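Long-range contacts in PfkB family carbohydrate kinase (Listeria grayi DSM 20601, PDB 4GM6), which probably acts as a carbohydrate kinase of the PfkB family, transferring a phosphate group to a sugar or sugar-acid substrate: residues C[31-36]-C[53-58]; C[35-40]-C[109-114]. One frame throughout, in Å; residues are numbered along the deposited sequence.

Interaction 1: residues C[31-36]-C[53-58]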
loop_
_atom_site.group_PDB
_atom_site.type_symbol
_atom_site.label_atom_id
_atom_site.label_comp_id
_atom_site.label_asym_id
_atom_site.label_seq_id
_atom_site.Cartn_x
_atom_site.Cartn_y
_atom_site.Cartn_z
ATOM N N GLY C 31 -22.807 15.421 -20.623
ATOM C CA GLY C 31 -22.569 15.487 -19.199
ATOM C C GLY C 31 -21.135 15.736 -18.824
ATOM O O GLY C 31 -20.236 15.628 -19.655
ATOM N N GLU C 32 -20.942 16.063 -17.550
ATOM C CA GLU C 32 -19.638 16.425 -17.033
ATOM C C GLU C 32 -18.937 15.219 -16.424
ATOM O O GLU C 32 -19.581 14.412 -15.748
ATOM C CB GLU C 32 -19.807 17.503 -15.966
ATOM C CG GLU C 32 -18.512 17.844 -15.254
ATOM C CD GLU C 32 -18.650 19.023 -14.319
ATOM O OE1 GLU C 32 -19.787 19.348 -13.910
ATOM O OE2 GLU C 32 -17.609 19.618 -13.973
ATOM N N LEU C 33 -17.626 15.113 -16.655
ATOM C CA LEU C 33 -16.792 14.123 -15.998
ATOM C C LEU C 33 -16.173 14.709 -14.734
ATOM O O LEU C 33 -15.702 15.843 -14.733
ATOM C CB LEU C 33 -15.671 13.635 -16.917
ATOM C CG LEU C 33 -16.091 12.583 -17.944
ATOM C CD1 LEU C 33 -16.673 13.304 -19.148
ATOM C CD2 LEU C 33 -14.922 11.702 -18.360
ATOM N N LEU C 34 -16.168 13.922 -13.664
ATOM C CA LEU C 34 -15.618 14.363 -12.388
ATOM C C LEU C 34 -14.479 13.440 -11.998
ATOM O O LEU C 34 -14.482 12.252 -12.333
ATOM C CB LEU C 34 -16.691 14.300 -11.291
ATOM C CG LEU C 34 -17.915 15.168 -11.538
ATOM C CD1 LEU C 34 -18.961 14.964 -10.441
ATOM C CD2 LEU C 34 -17.443 16.611 -11.586
ATOM N N MET C 35 -13.507 13.956 -11.272
ATOM C CA MET C 35 -12.576 13.036 -10.650
ATOM C C MET C 35 -13.065 12.767 -9.228
ATOM O O MET C 35 -13.255 13.704 -8.435
ATOM C CB MET C 35 -11.158 13.570 -10.638
ATOM C CG MET C 35 -10.217 12.642 -9.866
ATOM S SD MET C 35 -8.477 13.092 -9.988
ATOM C CE MET C 35 -8.498 14.780 -9.403
ATOM N N ARG C 36 -13.306 11.506 -8.910
ATOM C CA ARG C 36 -13.678 11.173 -7.549
ATOM C C ARG C 36 -12.428 10.826 -6.738
ATOM O O ARG C 36 -11.546 10.134 -7.239
ATOM C CB ARG C 36 -14.679 10.018 -7.482
ATOM C CG ARG C 36 -14.744 9.513 -6.053
ATOM C CD ARG C 36 -15.854 8.529 -5.734
ATOM N NE ARG C 36 -16.165 7.539 -6.756
ATOM C CZ ARG C 36 -16.180 6.215 -6.568
ATOM N NH1 ARG C 36 -16.532 5.414 -7.557
ATOM N NH2 ARG C 36 -15.835 5.684 -5.415
ATOM N N ILE C 53 -8.220 7.451 -6.743
ATOM C CA ILE C 53 -8.809 8.217 -7.831
ATOM C C ILE C 53 -9.709 7.358 -8.714
ATOM O O ILE C 53 -9.351 6.235 -9.051
ATOM C CB ILE C 53 -7.699 8.701 -8.781
ATOM C CG1 ILE C 53 -6.787 9.715 -8.115
ATOM C CG2 ILE C 53 -8.314 9.294 -10.041
ATOM C CD1 ILE C 53 -5.776 10.269 -9.117
ATOM N N HIS C 54 -10.867 7.892 -9.101
ATOM C CA HIS C 54 -11.725 7.266 -10.116
ATOM C C HIS C 54 -12.351 8.379 -10.948
ATOM O O HIS C 54 -12.746 9.401 -10.400
ATOM C CB HIS C 54 -12.827 6.438 -9.463
ATOM C CG HIS C 54 -12.305 5.241 -8.733
ATOM N ND1 HIS C 54 -12.127 5.214 -7.366
ATOM C CD2 HIS C 54 -11.874 4.046 -9.194
ATOM C CE1 HIS C 54 -11.630 4.043 -7.014
ATOM N NE2 HIS C 54 -11.466 3.319 -8.107
ATOM N N ILE C 55 -12.402 8.196 -12.264
ATOM C CA ILE C 55 -13.086 9.139 -13.145
ATOM C C ILE C 55 -14.511 8.660 -13.355
ATOM O O ILE C 55 -14.757 7.467 -13.514
ATOM C CB ILE C 55 -12.393 9.228 -14.508
ATOM C CG1 ILE C 55 -10.899 9.475 -14.304
ATOM C CG2 ILE C 55 -13.063 10.275 -15.406
ATOM C CD1 ILE C 55 -10.553 10.812 -13.677
ATOM N N GLY C 56 -15.455 9.588 -13.344
ATOM C CA GLY C 56 -16.853 9.213 -13.497
ATOM C C GLY C 56 -17.720 10.408 -13.812
ATOM O O GLY C 56 -17.228 11.501 -14.012
ATOM N N GLY C 57 -19.026 10.181 -13.828
ATOM C CA GLY C 57 -20.005 11.184 -14.217
ATOM C C GLY C 57 -21.213 10.391 -14.670
ATOM O O GLY C 57 -21.067 9.467 -15.460
ATOM N N ALA C 58 -22.399 10.727 -14.159
ATOM C CA ALA C 58 -23.605 9.942 -14.464
ATOM C C ALA C 58 -23.687 9.571 -15.937
ATOM O O ALA C 58 -23.791 8.389 -16.290
ATOM C CB ALA C 58 -24.867 10.675 -14.022
HETATM O O HOH W 1 -12.040 7.318 -6.086
#

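Interaction 2: residues C[35-40]-C[109-114]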
loop_
_atom_site.group_PDB
_atom_site.type_symbol
_atom_site.label_atom_id
_atom_site.label_comp_id
_atom_site.label_asym_id
_atom_site.label_seq_id
_atom_site.Cartn_x
_atom_site.Cartn_y
_atom_site.Cartn_z
ATOM N N MET C 35 -13.507 13.956 -11.272
ATOM C CA MET C 35 -12.576 13.036 -10.650
ATOM C C MET C 35 -13.065 12.767 -9.228
ATOM O O MET C 35 -13.255 13.704 -8.435
ATOM C CB MET C 35 -11.158 13.570 -10.638
ATOM C CG MET C 35 -10.217 12.642 -9.866
ATOM S SD MET C 35 -8.477 13.092 -9.988
ATOM C CE MET C 35 -8.498 14.780 -9.403
ATOM N N ARG C 36 -13.306 11.506 -8.910
ATOM C CA ARG C 36 -13.678 11.173 -7.549
ATOM C C ARG C 36 -12.428 10.826 -6.738
ATOM O O ARG C 36 -11.546 10.134 -7.239
ATOM C CB ARG C 36 -14.679 10.018 -7.482
ATOM C CG ARG C 36 -14.744 9.513 -6.053
ATOM C CD ARG C 36 -15.854 8.529 -5.734
ATOM N NE ARG C 36 -16.165 7.539 -6.756
ATOM C CZ ARG C 36 -16.180 6.215 -6.568
ATOM N NH1 ARG C 36 -16.532 5.414 -7.557
ATOM N NH2 ARG C 36 -15.835 5.684 -5.415
ATOM N N LEU C 37 -12.355 11.325 -5.503
ATOM C CA LEU C 37 -11.229 11.056 -4.580
ATOM C C LEU C 37 -11.761 10.423 -3.307
ATOM O O LEU C 37 -12.464 11.077 -2.544
ATOM C CB LEU C 37 -10.488 12.355 -4.270
ATOM C CG LEU C 37 -9.959 13.006 -5.565
ATOM C CD1 LEU C 37 -10.232 14.498 -5.596
ATOM C CD2 LEU C 37 -8.482 12.761 -5.735
ATOM N N SER C 38 -11.391 9.159 -3.085
ATOM C CA SER C 38 -12.055 8.272 -2.129
ATOM C C SER C 38 -11.129 7.864 -0.986
ATOM O O SER C 38 -9.964 7.567 -1.234
ATOM C CB SER C 38 -12.439 6.973 -2.860
ATOM O OG SER C 38 -13.689 7.109 -3.479
ATOM N N THR C 39 -11.650 7.811 0.244
ATOM C CA THR C 39 -10.889 7.221 1.363
ATOM C C THR C 39 -11.053 5.708 1.316
ATOM O O THR C 39 -11.947 5.186 0.663
ATOM C CB THR C 39 -11.385 7.706 2.741
ATOM O OG1 THR C 39 -12.682 7.146 3.024
ATOM C CG2 THR C 39 -11.481 9.211 2.774
ATOM N N GLN C 40 -10.185 5.005 2.010
ATOM C CA GLN C 40 -10.255 3.553 2.081
ATOM C C GLN C 40 -11.316 3.161 3.134
ATOM O O GLN C 40 -11.728 3.987 3.962
ATOM C CB GLN C 40 -8.840 2.996 2.412
ATOM C CG GLN C 40 -7.804 3.342 1.300
ATOM C CD GLN C 40 -7.342 4.818 1.339
ATOM O OE1 GLN C 40 -7.039 5.334 2.422
ATOM N NE2 GLN C 40 -7.289 5.506 0.164
ATOM N N LEU C 109 -10.885 20.644 -13.732
ATOM C CA LEU C 109 -11.812 19.528 -13.745
ATOM C C LEU C 109 -12.521 19.478 -12.394
ATOM O O LEU C 109 -11.878 19.600 -11.362
ATOM C CB LEU C 109 -11.064 18.215 -13.980
ATOM C CG LEU C 109 -11.970 17.003 -14.227
ATOM C CD1 LEU C 109 -12.471 17.021 -15.663
ATOM C CD2 LEU C 109 -11.241 15.698 -13.923
ATOM N N GLY C 110 -13.839 19.306 -12.409
ATOM C CA GLY C 110 -14.611 19.165 -11.184
ATOM C C GLY C 110 -14.227 17.901 -10.434
ATOM O O GLY C 110 -13.856 16.892 -11.039
ATOM N N THR C 111 -14.309 17.945 -9.110
ATOM C CA THR C 111 -13.949 16.793 -8.312
ATOM C C THR C 111 -14.984 16.614 -7.232
ATOM O O THR C 111 -15.835 17.474 -7.041
ATOM C CB THR C 111 -12.555 16.958 -7.635
ATOM O OG1 THR C 111 -12.577 18.068 -6.720
ATOM C CG2 THR C 111 -11.468 17.206 -8.679
ATOM N N TYR C 112 -14.926 15.475 -6.544
ATOM C CA TYR C 112 -15.625 15.331 -5.290
ATOM C C TYR C 112 -14.905 14.307 -4.439
ATOM O O TYR C 112 -14.183 13.463 -4.952
ATOM C CB TYR C 112 -17.124 15.010 -5.464
ATOM C CG TYR C 112 -17.481 13.622 -5.951
ATOM C CD1 TYR C 112 -17.869 12.631 -5.060
ATOM C CD2 TYR C 112 -17.467 13.317 -7.304
ATOM C CE1 TYR C 112 -18.224 11.370 -5.503
ATOM C CE2 TYR C 112 -17.815 12.060 -7.760
ATOM C CZ TYR C 112 -18.201 11.097 -6.859
ATOM O OH TYR C 112 -18.551 9.847 -7.321
ATOM N N TYR C 113 -15.075 14.432 -3.131
ATOM C CA TYR C 113 -14.384 13.604 -2.177
ATOM C C TYR C 113 -15.419 12.656 -1.616
ATOM O O TYR C 113 -16.531 13.071 -1.310
ATOM C CB TYR C 113 -13.814 14.481 -1.063
ATOM C CG TYR C 113 -12.756 15.435 -1.538
ATOM C CD1 TYR C 113 -11.408 15.099 -1.448
ATOM C CD2 TYR C 113 -13.095 16.672 -2.091
ATOM C CE1 TYR C 113 -10.427 15.969 -1.886
ATOM C CE2 TYR C 113 -12.114 17.544 -2.538
ATOM C CZ TYR C 113 -10.781 17.178 -2.429
ATOM O OH TYR C 113 -9.782 18.027 -2.848
ATOM N N LEU C 114 -15.072 11.381 -1.513
ATOM C CA LEU C 114 -16.001 10.410 -0.973
ATOM C C LEU C 114 -15.387 9.678 0.220
ATOM O O LEU C 114 -14.350 9.026 0.093
ATOM C CB LEU C 114 -16.414 9.411 -2.058
ATOM C CG LEU C 114 -17.666 8.602 -1.695
ATOM C CD1 LEU C 114 -18.365 8.051 -2.928
ATOM C CD2 LEU C 114 -17.286 7.470 -0.759
HETATM O O HOH W 2 -14.375 5.678 -0.253
#

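Interaction 1: residues C[31-36]-C[53-58]
Leu34 and Arg36 each form an antiparallel hydrogen-bonded pair, with Gly56 and His54 respectively. Each pair is closed by two N-H...O bonds: Leu34 N to Gly56 O (2.7 Å) with Gly56 N to Leu34 O, and Arg36 N to His54 O with His54 N to Arg36 O.

The non-hydrogen-bonded pair Met35–Ile55 supplies the apolar grip. With CG anti to the backbone N (chi1 175°), the flexible Met35 chain runs over Ile53, its SD 3.8 Å from CG2 of Ile53. CD1 of Ile55 touches Met35 CB, and CG2 of Ile55 lies 3.8 Å from Leu33 CD2.

On the sheet face that bears Arg36 and His54, ND1 of His54 lies over one face of the guanidinium, 4.2 Å from Arg36 NH2. A water 2.5 Å from His54 ND1 also makes a weak bond to Arg36 O. The guanidinium is salt-bridged to Asp329 through NH1 and to Asp287 through NH2. Gly57 has no side chain, and its CA can therefore approach Glu32 O to 3.6 Å just where the strand gives way to a helix.

The hairpin of strands 34-38 and 50-56 is covered by helix 83-94 beside Leu33, Ile53 and Ile55; strand 111-115 flanks Met35, helix 58-68 follows Gly57, and Ile53 makes backbone bonds to the second subunit.

Interaction 2: residues C[35-40]-C[109-114]
The Tyr112 ring carries the aliphatic part of Arg36 on one face, and it also meets the ring of Tyr127. CB of Arg36 makes a CH-pi contact 4.1 Å from the ring centroid, and CG sits above the ring plane nearer the rim. Tyr112 takes the position with CG between its backbone N and carbonyl carbon (chi1 72°), which brings the ring across the arginine chain; the guanidinium and ring planes are 26° apart. Beyond the ring, Arg36 NH2 donates to Ser38 OG at 3.2 Å, the serine lying 25° out of the guanidinium plane. Arginine suits this place because its methylenes cover an aromatic face while its charged end reaches on to Asp329 and Asp287.

On the face of Leu37, CD1 of that residue lies 4.0 Å from Tyr113 CE1, over the ring but towards its rim. CE of Met35 approaches CG2 of Thr111 at 3.9 Å, a branched neighbour compact enough to lie alongside it.

Five backbone bonds join the segments, from Met35 N to Gly110 O (3.0 Å) through to Thr39 N to Leu114 O. Donors and acceptors step along the strands as in a regular parallel ladder. Such a small sheet projecting beside the large alpha/beta domain is consistent with the lid of ribokinase-like PfkB kinases.

In the fold
Interactions 1 and 2 share Met35 and Arg36, and strand 34-38 is the central partner of both: 50-56 runs antiparallel on one side and 111-115 parallel on the other. Segment 31-36 also touches segment 109-114 directly: Leu34 CD1 lies 3.8 Å from Tyr112 CD2, and Leu33 O 3.6 Å from Leu109 CD1. Interaction 1 lies where the presumed lid leaves the large domain and interaction 2 farther out, their centres about 11 and 17 Å from the centre of the chain and about 8 Å apart. Both touch the second subunit, whose Tyr113 packs on Met35, consistent with lid-to-lid pairing as in ribokinase dimers. Arg36 also ties the presumed lid to Asp287, just before the family's glycine-rich GGGD sequence, probably near the active site.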